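Local coordinates for protein ATP-dependent RNA helicase HrpB (Escherichia coli, PDB 6EUD) that hydrolyses ATP to ADP and phosphate and binds single-stranded RNA as a DExH-box RNA helicase of the DEAH/RHA type, at residues 313-321 and 343-351; 639-650 and 701-709. All blocks are in the same frame, centred on the assembly; numbering follows the deposited sequence.

Both interactions belong to one chain but sit far apart, with centres about 48 Å from each other and nearest atoms about 34 Å apart. They share no helix or strand. Interaction 1 lies in the C-terminal helicase domain, where the start of helix 317-325 meets the loop after helix 341-346. It is mostly polar: backbone carbonyls, glutamine amides and serine hydroxyls pair near the surface, with seven of 16 touching residues exposed. Interaction 2 lies farther along the chain, where helix 631-646 meets the end of helix 696-705. Leucines fill its buried middle, a buried arginine, Arg-639, crosses it, and Arg-701 stacks at the margin. Only one of its 14 touching residues is exposed.

Interaction 1 (313-321 and 343-351); sequences QRVSQASMT and QAERAAAQS
Arg-314 and Gln-343 hold the polar edge of this contact. Both end nitrogens of the guanidinium reach one acceptor: Arg-314 NH1 lies 2.9 Å from Gln-343 OE1, and NH2 shares the same oxygen. The guanidinium and amide planes are nearly coplanar, 14° apart. Arg-314 NH1 also donates a hydrogen bond to water 1, which donates to Gln-343 O.

The start of helix 317-325 is met by carbonyls of the loop 347-349. Gln-317 N donates a hydrogen bond to Ala-348 O (2.9 Å) and Ala-318 N one to Ala-349 O (3.0 Å). Two backbone N-H groups in the helix's first turn are thus satisfied by the other segment. The Gln-317 side chain runs on extended (chi2 -168°), past the carbonyl of Ala-344, and its NE2 donates to Ala-347 O at 2.9 Å.

Ser-316 is the N-cap residue. Its OG bonds to Ser-351 OG at 3.0 Å and to Ser-319 OG at 2.8 Å. Water 2 accepts from Ser-316 N. Apolar cover is small: Met-320 CE rests 4.0 Å from Ala-344 CB and also touches Ala-347 CB.

The arrangement is that of a helix N-terminus whose first N-H groups are taken by carbonyls of a neighbouring loop, beside the Ser-316 N-cap, in the RecA-like C-terminal helicase domain.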
loop_
_atom_site.group_PDB
_atom_site.type_symbol
_atom_site.label_atom_id
_atom_site.label_comp_id
_atom_site.label_asym_id
_atom_site.label_seq_id
_atom_site.Cartn_x
_atom_site.Cartn_y
_atom_site.Cartn_z
ATOM N N GLN A 313 14.247 -3.323 7.504
ATOM C CA GLN A 313 13.993 -2.037 8.143
ATOM C C GLN A 313 14.178 -2.093 9.659
ATOM O O GLN A 313 14.222 -3.180 10.254
ATOM C CB GLN A 313 12.584 -1.556 7.817
ATOM C CG GLN A 313 11.497 -2.466 8.348
ATOM C CD GLN A 313 10.114 -1.896 8.132
ATOM O OE1 GLN A 313 9.916 -1.009 7.299
ATOM N NE2 GLN A 313 9.149 -2.394 8.890
ATOM N N ARG A 314 14.279 -0.913 10.266
ATOM C CA ARG A 314 14.392 -0.786 11.717
ATOM C C ARG A 314 13.167 -1.323 12.390
ATOM O O ARG A 314 12.042 -1.121 11.935
ATOM C CB ARG A 314 14.606 0.670 12.132
ATOM C CG ARG A 314 16.026 1.121 11.935
ATOM C CD ARG A 314 16.988 0.374 12.846
ATOM N NE ARG A 314 18.363 0.580 12.418
ATOM C CZ ARG A 314 19.073 1.668 12.688
ATOM N NH1 ARG A 314 18.537 2.643 13.406
ATOM N NH2 ARG A 314 20.323 1.774 12.247
ATOM N N VAL A 315 13.412 -2.023 13.478
ATOM C CA VAL A 315 12.380 -2.601 14.318
ATOM C C VAL A 315 11.766 -1.473 15.166
ATOM O O VAL A 315 12.425 -0.471 15.442
ATOM C CB VAL A 315 13.017 -3.738 15.161
ATOM C CG1 VAL A 315 12.157 -4.172 16.305
ATOM C CG2 VAL A 315 13.368 -4.923 14.253
ATOM N N SER A 316 10.499 -1.597 15.539
ATOM C CA SER A 316 9.866 -0.556 16.342
ATOM C C SER A 316 10.300 -0.595 17.813
ATOM O O SER A 316 10.867 -1.582 18.268
ATOM C CB SER A 316 8.349 -0.678 16.256
ATOM O OG SER A 316 7.897 -1.790 17.010
ATOM N N GLN A 317 10.018 0.482 18.543
ATOM C CA GLN A 317 10.289 0.514 19.966
ATOM C C GLN A 317 9.545 -0.597 20.706
ATOM O O GLN A 317 10.113 -1.241 21.600
ATOM C CB GLN A 317 9.922 1.873 20.564
ATOM C CG GLN A 317 10.661 3.040 19.916
ATOM C CD GLN A 317 10.520 4.345 20.699
ATOM O OE1 GLN A 317 10.462 4.331 21.921
ATOM N NE2 GLN A 317 10.454 5.469 19.992
ATOM N N ALA A 318 8.285 -0.831 20.350
ATOM C CA ALA A 318 7.526 -1.877 21.034
ATOM C C ALA A 318 8.183 -3.253 20.843
ATOM O O ALA A 318 8.299 -4.026 21.793
ATOM C CB ALA A 318 6.068 -1.899 20.560
ATOM N N SER A 319 8.660 -3.560 19.644
ATOM C CA SER A 319 9.282 -4.873 19.480
ATOM C C SER A 319 10.715 -4.911 20.005
ATOM O O SER A 319 11.181 -5.959 20.446
ATOM C CB SER A 319 9.229 -5.337 18.027
ATOM O OG SER A 319 9.240 -4.256 17.143
ATOM N N MET A 320 11.415 -3.786 19.995
ATOM C CA MET A 320 12.716 -3.768 20.653
ATOM C C MET A 320 12.540 -4.065 22.147
ATOM O O MET A 320 13.330 -4.801 22.764
ATOM C CB MET A 320 13.410 -2.433 20.441
ATOM C CG MET A 320 14.174 -2.340 19.097
ATOM S SD MET A 320 15.255 -0.899 18.992
ATOM C CE MET A 320 14.029 0.409 18.996
ATOM N N THR A 321 11.471 -3.524 22.712
ATOM C CA THR A 321 11.148 -3.752 24.116
ATOM C C THR A 321 10.681 -5.193 24.338
ATOM O O THR A 321 11.063 -5.835 25.315
ATOM C CB THR A 321 10.083 -2.754 24.603
ATOM O OG1 THR A 321 10.664 -1.444 24.617
ATOM C CG2 THR A 321 9.624 -3.087 25.991
ATOM N N GLN A 343 18.790 6.806 18.000
ATOM C CA GLN A 343 18.062 6.230 16.872
ATOM C C GLN A 343 16.943 5.325 17.378
ATOM O O GLN A 343 15.871 5.261 16.779
ATOM C CB GLN A 343 18.995 5.438 15.956
ATOM C CG GLN A 343 20.091 6.289 15.350
ATOM C CD GLN A 343 21.013 5.532 14.394
ATOM O OE1 GLN A 343 20.799 4.364 14.076
ATOM N NE2 GLN A 343 22.056 6.213 13.941
ATOM N N ALA A 344 17.205 4.618 18.474
ATOM C CA ALA A 344 16.179 3.798 19.095
ATOM C C ALA A 344 15.018 4.686 19.573
ATOM O O ALA A 344 13.853 4.320 19.421
ATOM C CB ALA A 344 16.762 2.981 20.254
ATOM N N GLU A 345 15.350 5.865 20.099
ATOM C CA GLU A 345 14.347 6.796 20.613
ATOM C C GLU A 345 13.494 7.415 19.514
ATOM O O GLU A 345 12.416 7.917 19.789
ATOM C CB GLU A 345 15.024 7.897 21.427
ATOM C CG GLU A 345 15.636 7.359 22.713
ATOM C CD GLU A 345 16.507 8.361 23.461
ATOM O OE1 GLU A 345 16.863 9.410 22.878
ATOM O OE2 GLU A 345 16.842 8.082 24.637
ATOM N N ARG A 346 13.976 7.382 18.276
ATOM C CA ARG A 346 13.260 7.984 17.143
ATOM C C ARG A 346 12.616 6.913 16.262
ATOM O O ARG A 346 11.956 7.236 15.293
ATOM C CB ARG A 346 14.197 8.856 16.291
ATOM C CG ARG A 346 14.731 10.086 17.025
ATOM C CD ARG A 346 15.444 11.062 16.066
ATOM N NE ARG A 346 16.747 10.574 15.595
ATOM C CZ ARG A 346 17.918 10.927 16.129
ATOM N NH1 ARG A 346 17.963 11.760 17.163
ATOM N NH2 ARG A 346 19.050 10.445 15.631
ATOM N N ALA A 347 12.822 5.641 16.594
ATOM C CA ALA A 347 12.163 4.576 15.862
ATOM C C ALA A 347 10.663 4.715 16.074
ATOM O O ALA A 347 10.232 5.258 17.091
ATOM C CB ALA A 347 12.667 3.164 16.323
ATOM N N ALA A 348 9.876 4.254 15.103
ATOM C CA ALA A 348 8.428 4.158 15.253
ATOM C C ALA A 348 8.081 3.502 16.597
ATOM O O ALA A 348 8.785 2.593 17.059
ATOM C CB ALA A 348 7.812 3.348 14.069
ATOM N N ALA A 349 7.019 3.979 17.233
ATOM C CA ALA A 349 6.604 3.450 18.528
ATOM C C ALA A 349 6.121 2.018 18.387
ATOM O O ALA A 349 6.425 1.165 19.223
ATOM C CB ALA A 349 5.502 4.314 19.135
ATOM N N GLN A 350 5.377 1.775 17.310
ATOM C CA GLN A 350 4.699 0.506 17.064
ATOM C C GLN A 350 5.097 -0.086 15.719
ATOM O O GLN A 350 5.562 0.634 14.834
ATOM C CB GLN A 350 3.170 0.692 17.105
ATOM C CG GLN A 350 2.625 1.285 18.406
ATOM C CD GLN A 350 2.874 0.373 19.606
ATOM O OE1 GLN A 350 2.919 -0.858 19.465
ATOM N NE2 GLN A 350 3.032 0.972 20.797
ATOM N N SER A 351 4.906 -1.392 15.559
ATOM C CA SER A 351 5.152 -2.037 14.268
ATOM C C SER A 351 4.033 -1.759 13.256
ATOM O O SER A 351 2.888 -1.578 13.623
ATOM C CB SER A 351 5.302 -3.541 14.449
ATOM O OG SER A 351 6.410 -3.805 15.271
HETATM O O HOH W 1 15.746 3.113 14.436
HETATM O O HOH W 2 8.697 -3.507 14.381
#

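Interaction 2 (639-650 and 701-709); sequences RLLCAAKWLPEY and RLDSELPAH
Arg-639 reaches across to the carbonyl that follows helix 696-705: its NE hydrogen-bonds to Leu-706 O (2.7 Å), nearly along the C=O direction but bent at the hydrogen (134°), and NH2 adds a weak bond to the same oxygen. The bend at chi3 (65°) helps aim the guanidinium. Leu-702 CD2 lies over one guanidinium face and Ala-708 N over the opposite one, both toward the rim. Arg-639 NH2 forms a long salt bridge to Asp-703 OD1 (3.6 Å); water 3, beside the pair, accepts from NH2 and donates to OD1. Arg-691 pairs with Asp-703 OD2. With an alanine here, Leu-706 O would probably lose both donors from this side chain and Asp-703 a positive neighbour.

The apolar part centres on Leu-706: CD2 touches Cys-642 CB at 3.8 Å, Ala-643 and Trp-646; CD1 lies 3.7 Å from Leu-647 CD1. Leu-702 turns CD2 to Leu-640 CD2 and CD1 to Ala-643 CB.

At the margin, the Arg-701 guanidinium lies flat on the Tyr-650 ring, and CD sits over the ring centre (CH-pi). Gln-748 bonds the Tyr-650 hydroxyl.

Segments 639-646 and 701-705 run nearly perpendicular (82°); residues following each helix complete the crossing, before the C-terminal sheet that starts with strand 709-711.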
loop_
_atom_site.group_PDB
_atom_site.type_symbol
_atom_site.label_atom_id
_atom_site.label_comp_id
_atom_site.label_asym_id
_atom_site.label_seq_id
_atom_site.Cartn_x
_atom_site.Cartn_y
_atom_site.Cartn_z
ATOM N N ARG A 639 -6.907 33.462 -12.729
ATOM C CA ARG A 639 -8.128 33.736 -11.968
ATOM C C ARG A 639 -8.779 32.455 -11.474
ATOM O O ARG A 639 -9.329 32.419 -10.365
ATOM C CB ARG A 639 -9.113 34.538 -12.811
ATOM C CG ARG A 639 -8.664 35.988 -12.944
ATOM C CD ARG A 639 -9.310 36.678 -14.136
ATOM N NE ARG A 639 -10.750 36.770 -13.925
ATOM C CZ ARG A 639 -11.626 36.841 -14.914
ATOM N NH1 ARG A 639 -11.199 36.821 -16.175
ATOM N NH2 ARG A 639 -12.920 36.892 -14.645
ATOM N N LEU A 640 -8.715 31.399 -12.288
ATOM C CA LEU A 640 -9.227 30.087 -11.871
ATOM C C LEU A 640 -8.423 29.517 -10.692
ATOM O O LEU A 640 -8.992 28.941 -9.761
ATOM C CB LEU A 640 -9.222 29.111 -13.049
ATOM C CG LEU A 640 -10.338 29.443 -14.046
ATOM C CD1 LEU A 640 -10.214 28.609 -15.336
ATOM C CD2 LEU A 640 -11.705 29.255 -13.366
ATOM N N LEU A 641 -7.107 29.704 -10.728
ATOM C CA LEU A 641 -6.250 29.273 -9.642
ATOM C C LEU A 641 -6.622 30.021 -8.371
ATOM O O LEU A 641 -6.745 29.396 -7.310
ATOM C CB LEU A 641 -4.770 29.505 -9.953
ATOM C CG LEU A 641 -4.089 28.617 -10.989
ATOM C CD1 LEU A 641 -2.615 29.030 -11.163
ATOM C CD2 LEU A 641 -4.216 27.147 -10.606
ATOM N N CYS A 642 -6.794 31.350 -8.476
ATOM C CA CYS A 642 -7.093 32.181 -7.300
ATOM C C CYS A 642 -8.477 31.909 -6.727
ATOM O O CYS A 642 -8.627 31.847 -5.515
ATOM C CB CYS A 642 -6.948 33.665 -7.638
ATOM S SG CYS A 642 -5.212 34.079 -7.916
ATOM N N ALA A 643 -9.475 31.733 -7.591
ATOM C CA ALA A 643 -10.826 31.340 -7.158
ATOM C C ALA A 643 -10.806 30.091 -6.291
ATOM O O ALA A 643 -11.540 30.006 -5.306
ATOM C CB ALA A 643 -11.739 31.110 -8.367
ATOM N N ALA A 644 -9.968 29.115 -6.654
ATOM C CA ALA A 644 -9.926 27.866 -5.897
ATOM C C ALA A 644 -9.330 28.101 -4.504
ATOM O O ALA A 644 -9.650 27.369 -3.564
ATOM C CB ALA A 644 -9.143 26.797 -6.647
ATOM N N LYS A 645 -8.478 29.121 -4.370
ATOM C CA LYS A 645 -7.946 29.496 -3.056
ATOM C C LYS A 645 -8.935 30.338 -2.256
ATOM O O LYS A 645 -9.157 30.092 -1.089
ATOM C CB LYS A 645 -6.644 30.283 -3.195
ATOM C CG LYS A 645 -5.500 29.504 -3.754
ATOM C CD LYS A 645 -4.212 30.308 -3.681
ATOM C CE LYS A 645 -4.331 31.666 -4.352
ATOM N NZ LYS A 645 -3.036 32.393 -4.253
ATOM N N TRP A 646 -9.515 31.348 -2.893
ATOM C CA TRP A 646 -10.275 32.363 -2.170
ATOM C C TRP A 646 -11.759 32.022 -2.070
ATOM O O TRP A 646 -12.432 32.476 -1.146
ATOM C CB TRP A 646 -10.114 33.729 -2.844
ATOM C CG TRP A 646 -8.696 34.136 -3.031
ATOM C CD1 TRP A 646 -7.616 33.736 -2.288
ATOM C CD2 TRP A 646 -8.189 35.015 -4.047
ATOM N NE1 TRP A 646 -6.474 34.323 -2.780
ATOM C CE2 TRP A 646 -6.796 35.107 -3.852
ATOM C CE3 TRP A 646 -8.776 35.725 -5.092
ATOM C CZ2 TRP A 646 -5.986 35.883 -4.674
ATOM C CZ3 TRP A 646 -7.962 36.505 -5.909
ATOM C CH2 TRP A 646 -6.586 36.570 -5.695
ATOM N N LEU A 647 -12.256 31.242 -3.034
ATOM C CA LEU A 647 -13.648 30.794 -3.049
ATOM C C LEU A 647 -13.719 29.263 -3.121
ATOM O O LEU A 647 -14.298 28.709 -4.061
ATOM C CB LEU A 647 -14.413 31.428 -4.220
ATOM C CG LEU A 647 -14.431 32.970 -4.272
ATOM C CD1 LEU A 647 -15.215 33.510 -5.460
ATOM C CD2 LEU A 647 -14.988 33.550 -2.999
ATOM N N PRO A 648 -13.135 28.576 -2.121
ATOM C CA PRO A 648 -12.985 27.114 -2.203
ATOM C C PRO A 648 -14.305 26.378 -1.952
ATOM O O PRO A 648 -14.353 25.171 -2.121
ATOM C CB PRO A 648 -11.999 26.807 -1.079
ATOM C CG PRO A 648 -12.388 27.846 -0.003
ATOM C CD PRO A 648 -12.710 29.099 -0.806
ATOM N N GLU A 649 -15.362 27.074 -1.543
ATOM C CA GLU A 649 -16.636 26.374 -1.371
ATOM C C GLU A 649 -17.249 25.989 -2.722
ATOM O O GLU A 649 -18.214 25.241 -2.765
ATOM C CB GLU A 649 -17.635 27.207 -0.555
ATOM C CG GLU A 649 -18.006 28.522 -1.172
ATOM C CD GLU A 649 -17.134 29.670 -0.676
ATOM O OE1 GLU A 649 -17.702 30.702 -0.259
ATOM O OE2 GLU A 649 -15.892 29.551 -0.721
ATOM N N TYR A 650 -16.689 26.480 -3.826
ATOM C CA TYR A 650 -17.204 26.104 -5.147
ATOM C C TYR A 650 -16.271 25.129 -5.857
ATOM O O TYR A 650 -15.102 24.995 -5.486
ATOM C CB TYR A 650 -17.417 27.340 -6.016
ATOM C CG TYR A 650 -18.255 28.376 -5.333
ATOM C CD1 TYR A 650 -19.617 28.192 -5.173
ATOM C CD2 TYR A 650 -17.682 29.536 -4.827
ATOM C CE1 TYR A 650 -20.381 29.138 -4.554
ATOM C CE2 TYR A 650 -18.438 30.478 -4.209
ATOM C CZ TYR A 650 -19.787 30.284 -4.071
ATOM O OH TYR A 650 -20.553 31.237 -3.427
ATOM N N ARG A 701 -20.301 33.888 -11.764
ATOM C CA ARG A 701 -19.619 34.004 -10.472
ATOM C C ARG A 701 -18.161 34.478 -10.642
ATOM O O ARG A 701 -17.729 35.423 -9.982
ATOM C CB ARG A 701 -19.667 32.671 -9.725
ATOM C CG ARG A 701 -19.400 32.777 -8.233
ATOM C CD ARG A 701 -19.603 31.440 -7.537
ATOM N NE ARG A 701 -20.898 30.824 -7.845
ATOM C CZ ARG A 701 -22.043 31.137 -7.236
ATOM N NH1 ARG A 701 -22.068 32.073 -6.295
ATOM N NH2 ARG A 701 -23.169 30.521 -7.575
ATOM N N LEU A 702 -17.411 33.841 -11.534
ATOM C CA LEU A 702 -16.037 34.263 -11.768
ATOM C C LEU A 702 -15.967 35.699 -12.336
ATOM O O LEU A 702 -15.128 36.505 -11.913
ATOM C CB LEU A 702 -15.326 33.292 -12.707
ATOM C CG LEU A 702 -13.815 33.524 -12.781
ATOM C CD1 LEU A 702 -13.158 33.175 -11.441
ATOM C CD2 LEU A 702 -13.198 32.727 -13.904
ATOM N N ASP A 703 -16.845 36.039 -13.270
ATOM C CA ASP A 703 -16.830 37.404 -13.829
ATOM C C ASP A 703 -17.141 38.457 -12.772
ATOM O O ASP A 703 -16.709 39.601 -12.859
ATOM C CB ASP A 703 -17.827 37.545 -14.982
ATOM C CG ASP A 703 -17.300 36.965 -16.285
ATOM O OD1 ASP A 703 -16.098 36.627 -16.347
ATOM O OD2 ASP A 703 -18.086 36.863 -17.256
ATOM N N SER A 704 -17.891 38.055 -11.765
ATOM C CA SER A 704 -18.314 38.976 -10.722
ATOM C C SER A 704 -17.374 39.002 -9.501
ATOM O O SER A 704 -17.089 40.074 -8.953
ATOM C CB SER A 704 -19.732 38.625 -10.265
ATOM O OG SER A 704 -20.054 39.406 -9.134
ATOM N N GLU A 705 -16.907 37.829 -9.076
ATOM C CA GLU A 705 -16.126 37.732 -7.851
ATOM C C GLU A 705 -14.636 37.914 -8.087
ATOM O O GLU A 705 -13.925 38.380 -7.198
ATOM C CB GLU A 705 -16.380 36.396 -7.159
ATOM C CG GLU A 705 -17.801 36.231 -6.660
ATOM C CD GLU A 705 -18.287 37.445 -5.873
ATOM O OE1 GLU A 705 -17.497 38.019 -5.089
ATOM O OE2 GLU A 705 -19.469 37.826 -6.035
ATOM N N LEU A 706 -14.168 37.536 -9.276
ATOM C CA LEU A 706 -12.785 37.792 -9.673
ATOM C C LEU A 706 -12.777 38.471 -11.031
ATOM O O LEU A 706 -12.322 37.894 -12.013
ATOM C CB LEU A 706 -11.961 36.505 -9.727
ATOM C CG LEU A 706 -11.539 35.848 -8.404
ATOM C CD1 LEU A 706 -12.700 35.081 -7.739
ATOM C CD2 LEU A 706 -10.358 34.904 -8.648
ATOM N N PRO A 707 -13.278 39.710 -11.075
ATOM C CA PRO A 707 -13.492 40.440 -12.327
ATOM C C PRO A 707 -12.183 40.808 -13.014
ATOM O O PRO A 707 -11.176 41.028 -12.319
ATOM C CB PRO A 707 -14.230 41.704 -11.866
ATOM C CG PRO A 707 -13.679 41.947 -10.470
ATOM C CD PRO A 707 -13.508 40.561 -9.881
ATOM N N ALA A 708 -12.197 40.892 -14.344
ATOM C CA ALA A 708 -10.997 41.253 -15.089
ATOM C C ALA A 708 -10.668 42.713 -14.880
ATOM O O ALA A 708 -9.495 43.086 -14.890
ATOM C CB ALA A 708 -11.159 40.956 -16.590
ATOM N N HIS A 709 -11.707 43.533 -14.704
ATOM C CA HIS A 709 -11.562 44.962 -14.450
ATOM C C HIS A 709 -12.323 45.372 -13.207
ATOM O O HIS A 709 -13.373 44.800 -12.905
ATOM C CB HIS A 709 -12.069 45.789 -15.631
ATOM C CG HIS A 709 -11.247 45.646 -16.869
ATOM N ND1 HIS A 709 -11.414 44.604 -17.758
ATOM C CD2 HIS A 709 -10.240 46.407 -17.362
ATOM C CE1 HIS A 709 -10.547 44.734 -18.745
ATOM N NE2 HIS A 709 -9.824 45.817 -18.529
HETATM O O HOH W 3 -14.362 38.448 -17.136
#